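PDB 2Q01: uronate isomerase from Caulobacter crescentus, which interconverts D-glucuronate and D-fructuronate, and likewise D-galacturonate and D-tagaturonate, as an isomerase of pentose and glucuronate metabolism. Local coordinates for residues B[42-47]-B[166-171]; B[176-181]-B[193-198]; B[258-263]-B[287-292]. All blocks are in the same frame, centred on the assembly; numbering follows the deposited sequence.

Interaction 1 (B[42-47]-B[166-171]); sequences GHTDPS and ETLATT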
loop_
_atom_site.group_PDB
_atom_site.type_symbol
_atom_site.label_atom_id
_atom_site.label_comp_id
_atom_site.label_asym_id
_atom_site.label_seq_id
_atom_site.Cartn_x
_atom_site.Cartn_y
_atom_site.Cartn_z
ATOM N N GLY B 42 23.866 -13.208 1.261
ATOM C CA GLY B 42 24.482 -12.169 2.083
ATOM C C GLY B 42 25.772 -11.597 1.528
ATOM O O GLY B 42 26.253 -12.030 0.475
ATOM N N HIS B 43 26.342 -10.637 2.260
ATOM C CA HIS B 43 27.489 -9.864 1.781
ATOM C C HIS B 43 28.674 -9.804 2.747
ATOM O O HIS B 43 29.380 -8.796 2.804
ATOM C CB HIS B 43 27.046 -8.445 1.404
ATOM C CG HIS B 43 26.033 -8.405 0.306
ATOM N ND1 HIS B 43 26.378 -8.377 -1.028
ATOM C CD2 HIS B 43 24.680 -8.401 0.345
ATOM C CE1 HIS B 43 25.281 -8.353 -1.764
ATOM N NE2 HIS B 43 24.237 -8.369 -0.955
ATOM N N THR B 44 28.902 -10.882 3.492
ATOM C CA THR B 44 30.084 -10.970 4.353
ATOM C C THR B 44 31.323 -11.256 3.502
ATOM O O THR B 44 31.212 -11.791 2.392
ATOM C CB THR B 44 29.942 -12.040 5.478
ATOM O OG1 THR B 44 29.841 -13.349 4.903
ATOM C CG2 THR B 44 28.716 -11.763 6.360
ATOM N N ASP B 45 32.491 -10.884 4.017
ATOM C CA ASP B 45 33.758 -11.068 3.312
ATOM C C ASP B 45 34.260 -12.482 3.593
ATOM O O ASP B 45 34.474 -12.832 4.751
ATOM C CB ASP B 45 34.771 -10.027 3.804
ATOM C CG ASP B 45 35.953 -9.837 2.863
ATOM O OD1 ASP B 45 36.607 -8.779 2.972
ATOM O OD2 ASP B 45 36.253 -10.720 2.033
ATOM N N PRO B 46 34.440 -13.302 2.534
ATOM C CA PRO B 46 34.985 -14.664 2.661
ATOM C C PRO B 46 36.417 -14.731 3.200
ATOM O O PRO B 46 36.823 -15.766 3.728
ATOM C CB PRO B 46 34.960 -15.186 1.222
ATOM C CG PRO B 46 34.955 -13.960 0.367
ATOM C CD PRO B 46 34.108 -12.991 1.130
ATOM N N SER B 47 37.166 -13.640 3.060
ATOM C CA SER B 47 38.541 -13.567 3.548
ATOM C C SER B 47 38.624 -13.570 5.073
ATOM O O SER B 47 39.657 -13.939 5.633
ATOM C CB SER B 47 39.238 -12.325 2.998
ATOM O OG SER B 47 38.788 -11.160 3.661
ATOM N N GLU B 166 24.856 -22.858 9.964
ATOM C CA GLU B 166 24.984 -24.065 9.176
ATOM C C GLU B 166 25.545 -23.740 7.796
ATOM O O GLU B 166 26.516 -24.355 7.360
ATOM C CB GLU B 166 23.635 -24.760 9.061
ATOM C CG GLU B 166 23.709 -26.080 8.334
ATOM C CD GLU B 166 22.646 -27.047 8.773
ATOM O OE1 GLU B 166 21.901 -27.514 7.893
ATOM O OE2 GLU B 166 22.558 -27.344 9.988
ATOM N N THR B 167 24.925 -22.766 7.130
ATOM C CA THR B 167 25.320 -22.320 5.796
ATOM C C THR B 167 25.391 -20.799 5.779
ATOM O O THR B 167 24.480 -20.130 6.265
ATOM C CB THR B 167 24.295 -22.795 4.734
ATOM O OG1 THR B 167 24.242 -24.227 4.732
ATOM C CG2 THR B 167 24.654 -22.296 3.334
ATOM N N LEU B 168 26.485 -20.263 5.241
ATOM C CA LEU B 168 26.606 -18.828 4.987
ATOM C C LEU B 168 27.042 -18.611 3.546
ATOM O O LEU B 168 28.058 -19.149 3.118
ATOM C CB LEU B 168 27.622 -18.193 5.942
ATOM C CG LEU B 168 27.881 -16.685 5.877
ATOM C CD1 LEU B 168 26.612 -15.891 6.161
ATOM C CD2 LEU B 168 28.968 -16.296 6.863
ATOM N N ALA B 169 26.269 -17.831 2.800
ATOM C CA ALA B 169 26.632 -17.499 1.424
ATOM C C ALA B 169 27.146 -16.068 1.311
ATOM O O ALA B 169 26.579 -15.142 1.894
ATOM C CB ALA B 169 25.453 -17.727 0.473
ATOM N N THR B 170 28.234 -15.904 0.569
ATOM C CA THR B 170 28.749 -14.585 0.216
ATOM C C THR B 170 28.395 -14.287 -1.252
ATOM O O THR B 170 27.835 -15.138 -1.939
ATOM C CB THR B 170 30.271 -14.494 0.460
ATOM O OG1 THR B 170 30.964 -15.222 -0.558
ATOM C CG2 THR B 170 30.637 -15.075 1.821
ATOM N N THR B 171 28.708 -13.086 -1.732
ATOM C CA THR B 171 28.299 -12.679 -3.084
ATOM C C THR B 171 29.465 -12.110 -3.902
ATOM O O THR B 171 30.027 -11.065 -3.554
ATOM C CB THR B 171 27.113 -11.681 -3.026
ATOM O OG1 THR B 171 26.039 -12.261 -2.275
ATOM C CG2 THR B 171 26.608 -11.345 -4.409
HETATM O O HOH W 1 27.344 -13.560 3.806
HETATM O O HOH W 2 30.792 -10.914 -0.535
#
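In this TIM-barrel enzyme of the metallo-dependent hydrolase superfamily, the loop after strand 37-39 crosses the end of its parallel neighbour, strand 165-169. Gly42 and His43, with His41 before them, make up a His-X-His sequence like the one that binds metal after the first barrel strand in many relatives.

One direct hydrogen bond joins the two segments. Thr171 OG1 donates to Gly42 O at 2.8 Å, approaching from above the carbonyl plane, about 30° out of it. With chi1 at -55° the hydroxyl lies beside its own backbone N, and it also sits over one face of the His43 ring, 3.9 Å above the plane and offset toward the rim. A threonine suits this place because its short branch serves carbonyl and ring together.

Two waters supply the bonds the crossing backbones do not make directly. Water 1 accepts from Thr44 N and donates to Ala169 O, 2.6 Å away. Water 2 accepts from Thr171 N at 3.2 Å and lies close to Thr44 O.

Van der Waals contacts fill the rest. The methyl CG2 of Thr170 lies 3.4 Å from Thr44 O and also meets Thr44 OG1 and the Pro46 ring, while its hydroxyl bonds to Glu172 and His181. Thr44 OG1 and Leu168 CD2 come tip to tip at 3.6 Å, and Ile425 of helix 425-445 packs on both residues.

Beyond the crossing the loop enters helix 47-51. Asp45 suits the turn because a short carboxylate can fold back on the first turn: its OD2 accepts from Ser47 N at 3.2 Å, a capping bond that meets the carboxylate from above its plane, 51° out of it, with Ser47 OG adding a weak second bond to the same oxygen.

Interaction 2 (B[176-181]-B[193-198]); sequences ESLQHH and VITAYR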
loop_
_atom_site.group_PDB
_atom_site.type_symbol
_atom_site.label_atom_id
_atom_site.label_comp_id
_atom_site.label_asym_id
_atom_site.label_seq_id
_atom_site.Cartn_x
_atom_site.Cartn_y
_atom_site.Cartn_z
ATOM N N GLU B 176 35.749 -11.496 -10.272
ATOM C CA GLU B 176 36.601 -11.692 -9.082
ATOM C C GLU B 176 36.944 -13.157 -8.796
ATOM O O GLU B 176 36.247 -14.064 -9.267
ATOM C CB GLU B 176 36.031 -10.994 -7.840
ATOM C CG GLU B 176 34.553 -10.640 -7.915
ATOM C CD GLU B 176 34.129 -9.659 -6.836
ATOM O OE1 GLU B 176 35.012 -9.062 -6.184
ATOM O OE2 GLU B 176 32.909 -9.484 -6.641
ATOM N N SER B 177 38.020 -13.370 -8.032
ATOM C CA SER B 177 38.504 -14.720 -7.736
ATOM C C SER B 177 37.778 -15.361 -6.558
ATOM O O SER B 177 37.288 -14.673 -5.656
ATOM C CB SER B 177 40.018 -14.724 -7.489
ATOM O OG SER B 177 40.345 -14.180 -6.223
ATOM N N LEU B 178 37.714 -16.689 -6.583
ATOM C CA LEU B 178 37.124 -17.467 -5.498
ATOM C C LEU B 178 38.234 -18.041 -4.606
ATOM O O LEU B 178 38.144 -19.157 -4.076
ATOM C CB LEU B 178 36.212 -18.553 -6.068
ATOM C CG LEU B 178 35.039 -18.023 -6.895
ATOM C CD1 LEU B 178 34.302 -19.167 -7.546
ATOM C CD2 LEU B 178 34.096 -17.190 -6.034
ATOM N N GLN B 179 39.277 -17.226 -4.466
ATOM C CA GLN B 179 40.480 -17.476 -3.685
ATOM C C GLN B 179 40.179 -17.883 -2.240
ATOM O O GLN B 179 40.661 -18.907 -1.757
ATOM C CB GLN B 179 41.288 -16.175 -3.690
ATOM C CG GLN B 179 42.741 -16.268 -3.289
ATOM C CD GLN B 179 43.408 -14.902 -3.229
ATOM O OE1 GLN B 179 44.447 -14.738 -2.588
ATOM N NE2 GLN B 179 42.810 -13.914 -3.891
ATOM N N HIS B 180 39.376 -17.069 -1.563
ATOM C CA HIS B 180 39.140 -17.223 -0.135
ATOM C C HIS B 180 38.186 -18.362 0.182
ATOM O O HIS B 180 38.239 -18.928 1.265
ATOM C CB HIS B 180 38.645 -15.908 0.461
ATOM C CG HIS B 180 39.571 -14.762 0.207
ATOM N ND1 HIS B 180 40.816 -14.670 0.790
ATOM C CD2 HIS B 180 39.446 -13.673 -0.588
ATOM C CE1 HIS B 180 41.414 -13.569 0.374
ATOM N NE2 HIS B 180 40.605 -12.946 -0.464
ATOM N N HIS B 181 37.331 -18.702 -0.776
ATOM C CA HIS B 181 36.444 -19.847 -0.643
ATOM C C HIS B 181 37.194 -21.161 -0.765
ATOM O O HIS B 181 36.876 -22.116 -0.063
ATOM C CB HIS B 181 35.341 -19.785 -1.691
ATOM C CG HIS B 181 34.369 -18.677 -1.464
ATOM N ND1 HIS B 181 34.576 -17.402 -1.941
ATOM C CD2 HIS B 181 33.194 -18.646 -0.795
ATOM C CE1 HIS B 181 33.559 -16.637 -1.593
ATOM N NE2 HIS B 181 32.711 -17.365 -0.888
ATOM N N VAL B 193 30.895 -22.123 4.179
ATOM C CA VAL B 193 30.840 -20.800 3.578
ATOM C C VAL B 193 30.874 -20.966 2.061
ATOM O O VAL B 193 31.858 -21.447 1.498
ATOM C CB VAL B 193 31.983 -19.886 4.063
ATOM C CG1 VAL B 193 31.918 -18.534 3.366
ATOM C CG2 VAL B 193 31.923 -19.711 5.586
ATOM N N ILE B 194 29.777 -20.592 1.414
ATOM C CA ILE B 194 29.651 -20.721 -0.037
ATOM C C ILE B 194 29.503 -19.356 -0.700
ATOM O O ILE B 194 29.563 -18.320 -0.037
ATOM C CB ILE B 194 28.483 -21.660 -0.448
ATOM C CG1 ILE B 194 27.145 -21.165 0.111
ATOM C CG2 ILE B 194 28.770 -23.079 0.001
ATOM C CD1 ILE B 194 25.937 -21.833 -0.510
ATOM N N THR B 195 29.313 -19.366 -2.012
ATOM C CA THR B 195 29.234 -18.132 -2.783
ATOM C C THR B 195 27.922 -18.027 -3.568
ATOM O O THR B 195 27.113 -18.956 -3.572
ATOM C CB THR B 195 30.469 -17.979 -3.710
ATOM O OG1 THR B 195 30.366 -16.763 -4.454
ATOM C CG2 THR B 195 30.594 -19.160 -4.668
ATOM N N ALA B 196 27.708 -16.874 -4.197
ATOM C CA ALA B 196 26.577 -16.663 -5.095
ATOM C C ALA B 196 27.056 -15.890 -6.318
ATOM O O ALA B 196 27.908 -15.010 -6.201
ATOM C CB ALA B 196 25.463 -15.911 -4.384
ATOM N N TYR B 197 26.507 -16.232 -7.483
ATOM C CA TYR B 197 26.916 -15.647 -8.761
ATOM C C TYR B 197 26.178 -14.346 -9.068
ATOM O O TYR B 197 24.983 -14.362 -9.355
ATOM C CB TYR B 197 26.665 -16.661 -9.879
ATOM C CG TYR B 197 27.258 -16.308 -11.228
ATOM C CD1 TYR B 197 28.609 -16.524 -11.489
ATOM C CD2 TYR B 197 26.460 -15.803 -12.254
ATOM C CE1 TYR B 197 29.156 -16.230 -12.718
ATOM C CE2 TYR B 197 27.001 -15.502 -13.500
ATOM C CZ TYR B 197 28.352 -15.724 -13.720
ATOM O OH TYR B 197 28.919 -15.437 -14.928
ATOM N N ARG B 198 26.890 -13.221 -9.025
ATOM C CA ARG B 198 26.278 -11.914 -9.274
ATOM C C ARG B 198 26.925 -11.196 -10.463
ATOM O O ARG B 198 27.847 -10.402 -10.277
ATOM C CB ARG B 198 26.366 -11.038 -8.028
ATOM C CG ARG B 198 25.401 -9.865 -8.030
ATOM C CD ARG B 198 25.905 -8.738 -7.160
ATOM N NE ARG B 198 24.960 -7.625 -7.127
ATOM C CZ ARG B 198 24.066 -7.415 -6.163
ATOM N NH1 ARG B 198 23.985 -8.236 -5.120
ATOM N NH2 ARG B 198 23.252 -6.370 -6.240
#
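Strand 165-169, helix 179-186 and strand 192-194 form a beta-alpha-beta unit of the barrel, and here the first turn of the helix lies against the end of the second strand. Val193 comes first: its carbonyl O lies in the plane of the His181 ring, at the CD2 edge, 3.9 Å from that carbon, with its CG1 methyl a little farther off. At Ile194 the side chain points away from the helix and packs on Thr167 and Ala169, and the backbone makes the contact: His181 NE2 donates weakly to Ile194 O at 3.4 Å, the N-H...O angle only 130°. Thr195 then turns its CB over the ring face, a CH-pi contact 4.0 Å from the centroid, while its OG1 faces the Leu178 CD2 methyl at the helix N-cap. A flat, polar ring suits this seam because face and edge can do different work. An alanine in place of His181 would probably loosen the helix from the strand end, losing the CH-pi contact and the imidazole's bonds. The stronger bond of His181 NE2 is to Thr170 OG1, so the weak, bent one to Ile194 O is secondary, and the buried nitrogen is satisfied chiefly by Thr170.

Interaction 3 (B[258-263]-B[287-292]); sequences ATADLS and FRAQML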
loop_
_atom_site.group_PDB
_atom_site.type_symbol
_atom_site.label_atom_id
_atom_site.label_comp_id
_atom_site.label_asym_id
_atom_site.label_seq_id
_atom_site.Cartn_x
_atom_site.Cartn_y
_atom_site.Cartn_z
ATOM N N ALA B 258 12.596 -6.254 -15.811
ATOM C CA ALA B 258 12.360 -6.496 -17.234
ATOM C C ALA B 258 13.127 -7.697 -17.745
ATOM O O ALA B 258 14.302 -7.869 -17.418
ATOM C CB ALA B 258 12.718 -5.264 -18.043
ATOM N N THR B 259 12.431 -8.546 -18.500
ATOM C CA THR B 259 13.041 -9.680 -19.205
ATOM C C THR B 259 12.735 -9.560 -20.702
ATOM O O THR B 259 11.816 -8.840 -21.094
ATOM C CB THR B 259 12.530 -11.045 -18.682
ATOM O OG1 THR B 259 11.130 -11.181 -18.950
ATOM C CG2 THR B 259 12.765 -11.194 -17.182
ATOM N N ALA B 260 13.502 -10.257 -21.535
ATOM C CA ALA B 260 13.267 -10.252 -22.986
ATOM C C ALA B 260 13.497 -11.633 -23.594
ATOM O O ALA B 260 14.148 -12.476 -22.992
ATOM C CB ALA B 260 14.152 -9.219 -23.666
ATOM N N ASP B 261 12.962 -11.864 -24.786
ATOM C CA ASP B 261 13.173 -13.133 -25.470
ATOM C C ASP B 261 13.558 -12.867 -26.921
ATOM O O ASP B 261 12.774 -13.095 -27.845
ATOM C CB ASP B 261 11.923 -14.020 -25.365
ATOM C CG ASP B 261 12.201 -15.487 -25.690
ATOM O OD1 ASP B 261 13.382 -15.906 -25.728
ATOM O OD2 ASP B 261 11.221 -16.232 -25.901
ATOM N N LEU B 262 14.773 -12.357 -27.104
ATOM C CA LEU B 262 15.315 -12.101 -28.432
ATOM C C LEU B 262 15.854 -13.391 -29.040
ATOM O O LEU B 262 16.163 -14.349 -28.324
ATOM C CB LEU B 262 16.435 -11.052 -28.376
ATOM C CG LEU B 262 16.195 -9.672 -27.752
ATOM C CD1 LEU B 262 17.513 -8.911 -27.601
ATOM C CD2 LEU B 262 15.188 -8.852 -28.542
ATOM N N SER B 263 15.965 -13.406 -30.366
ATOM C CA SER B 263 16.652 -14.479 -31.075
ATOM C C SER B 263 18.155 -14.331 -30.864
ATOM O O SER B 263 18.620 -13.312 -30.338
ATOM C CB SER B 263 16.304 -14.454 -32.566
ATOM O OG SER B 263 16.887 -13.343 -33.218
ATOM N N PHE B 287 19.484 -5.192 -22.911
ATOM C CA PHE B 287 20.517 -6.202 -22.704
ATOM C C PHE B 287 20.417 -6.821 -21.321
ATOM O O PHE B 287 20.506 -8.035 -21.197
ATOM C CB PHE B 287 21.914 -5.635 -22.951
ATOM C CG PHE B 287 23.009 -6.673 -22.911
ATOM C CD1 PHE B 287 23.134 -7.618 -23.932
ATOM C CD2 PHE B 287 23.922 -6.697 -21.857
ATOM C CE1 PHE B 287 24.152 -8.572 -23.899
ATOM C CE2 PHE B 287 24.937 -7.643 -21.811
ATOM C CZ PHE B 287 25.057 -8.583 -22.836
ATOM N N ARG B 288 20.207 -5.991 -20.299
ATOM C CA ARG B 288 19.954 -6.473 -18.934
ATOM C C ARG B 288 18.714 -7.375 -18.858
ATOM O O ARG B 288 18.723 -8.395 -18.171
ATOM C CB ARG B 288 19.807 -5.297 -17.975
ATOM C CG ARG B 288 21.112 -4.601 -17.644
ATOM C CD ARG B 288 20.936 -3.598 -16.518
ATOM N NE ARG B 288 19.795 -2.709 -16.730
ATOM C CZ ARG B 288 19.874 -1.452 -17.162
ATOM N NH1 ARG B 288 18.769 -0.730 -17.308
ATOM N NH2 ARG B 288 21.048 -0.906 -17.438
ATOM N N ALA B 289 17.665 -6.991 -19.583
ATOM C CA ALA B 289 16.480 -7.818 -19.785
ATOM C C ALA B 289 16.776 -9.140 -20.504
ATOM O O ALA B 289 16.322 -10.194 -20.071
ATOM C CB ALA B 289 15.411 -7.028 -20.545
ATOM N N GLN B 290 17.529 -9.080 -21.601
ATOM C CA GLN B 290 17.867 -10.283 -22.367
ATOM C C GLN B 290 18.750 -11.229 -21.568
ATOM O O GLN B 290 18.582 -12.443 -21.633
ATOM C CB GLN B 290 18.534 -9.927 -23.703
ATOM C CG GLN B 290 18.997 -11.140 -24.531
ATOM C CD GLN B 290 17.875 -12.125 -24.819
ATOM O OE1 GLN B 290 16.738 -11.732 -25.087
ATOM N NE2 GLN B 290 18.193 -13.413 -24.770
ATOM N N MET B 291 19.669 -10.659 -20.793
ATOM C CA MET B 291 20.559 -11.443 -19.942
ATOM C C MET B 291 19.866 -12.147 -18.778
ATOM O O MET B 291 20.342 -13.181 -18.327
ATOM C CB MET B 291 21.725 -10.594 -19.436
ATOM C CG MET B 291 22.770 -10.269 -20.503
ATOM S SD MET B 291 23.338 -11.683 -21.484
ATOM C CE MET B 291 24.210 -12.601 -20.234
ATOM N N LEU B 292 18.749 -11.598 -18.297
ATOM C CA LEU B 292 17.938 -12.284 -17.289
ATOM C C LEU B 292 17.433 -13.611 -17.832
ATOM O O LEU B 292 17.515 -14.632 -17.154
ATOM C CB LEU B 292 16.764 -11.419 -16.812
ATOM C CG LEU B 292 17.015 -10.484 -15.621
ATOM C CD1 LEU B 292 15.700 -9.948 -15.064
ATOM C CD2 LEU B 292 17.818 -11.170 -14.510
HETATM O O HOH W 3 16.068 -15.821 -25.706
#
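Small side chains let the extended segment 258-263 lie almost on the backbone of helix 281-302. The tight part centres on Ala289, whose CA is just 4.0 Å from that of Thr259. Its methyl points at the loop and touches the CB atoms of Ala258 and Ala260 as well as the Ala258 carbonyl; alanine suits all three places, since a single methyl on each allows this closeness. Backbone atoms can therefore meet: Ala289 CA approaches Ala258 O to 3.2 Å in a CA-H...O contact, and Thr259 CA makes another to Ala289 O. That carbonyl also takes a weak hydrogen bond from Ala260 N at 3.2 Å. Beside it, the CG2 methyl of Thr259 meets Leu292 CD1 at 3.8 Å, crossing at about a right angle, while the threonine hydroxyl bonds to Ala341 O and Leu345 N.

Toward Asp261 and Leu262, both partly exposed, contact passes to one long side chain and a water. Gln290, bent at chi2 (56°), brings OE1 to Leu262 N for a nearly straight hydrogen bond of 2.9 Å, the N-H...O angle 166°. Leu262 CB and CG rest on the same oxygen, and NE2 is held by Glu294 one turn on. Water 3 lies 2.7 Å from Asp261 OD1, near Leu262 O, and accepts only weakly from Gln290 NE2; Asp261 has its firmer partner in Arg348.

The loop thus runs from strand 249-252 across helix 281-302 into helix 264-276, on which Leu262 packs through Leu270, while Phe287 and Met291 turn away from the loop to Trp228 and Tyr231 of helix 228-244.

Overall arrangement
From the N terminus, interaction 1 is the first to open, at the loop after strand 37-39, and it closes a long excursion of 118 residues, about half of them helical, when strand 165-169 returns beside that strand. Interaction 2 follows in series and closes a short loop around helix 179-186, adding strand 192-194 to the same parallel sheet. Their centres are 8 Å apart and they touch, through backbone pairing of the two strands and the packing of Pro46 on His181. Interaction 3 comes later and closes the helical turn-back after strand 249-252, about 26 Å from interaction 2 between centres. The three neither nest nor cross: two lie at the sheet of strand 165-169, one at helix 281-302.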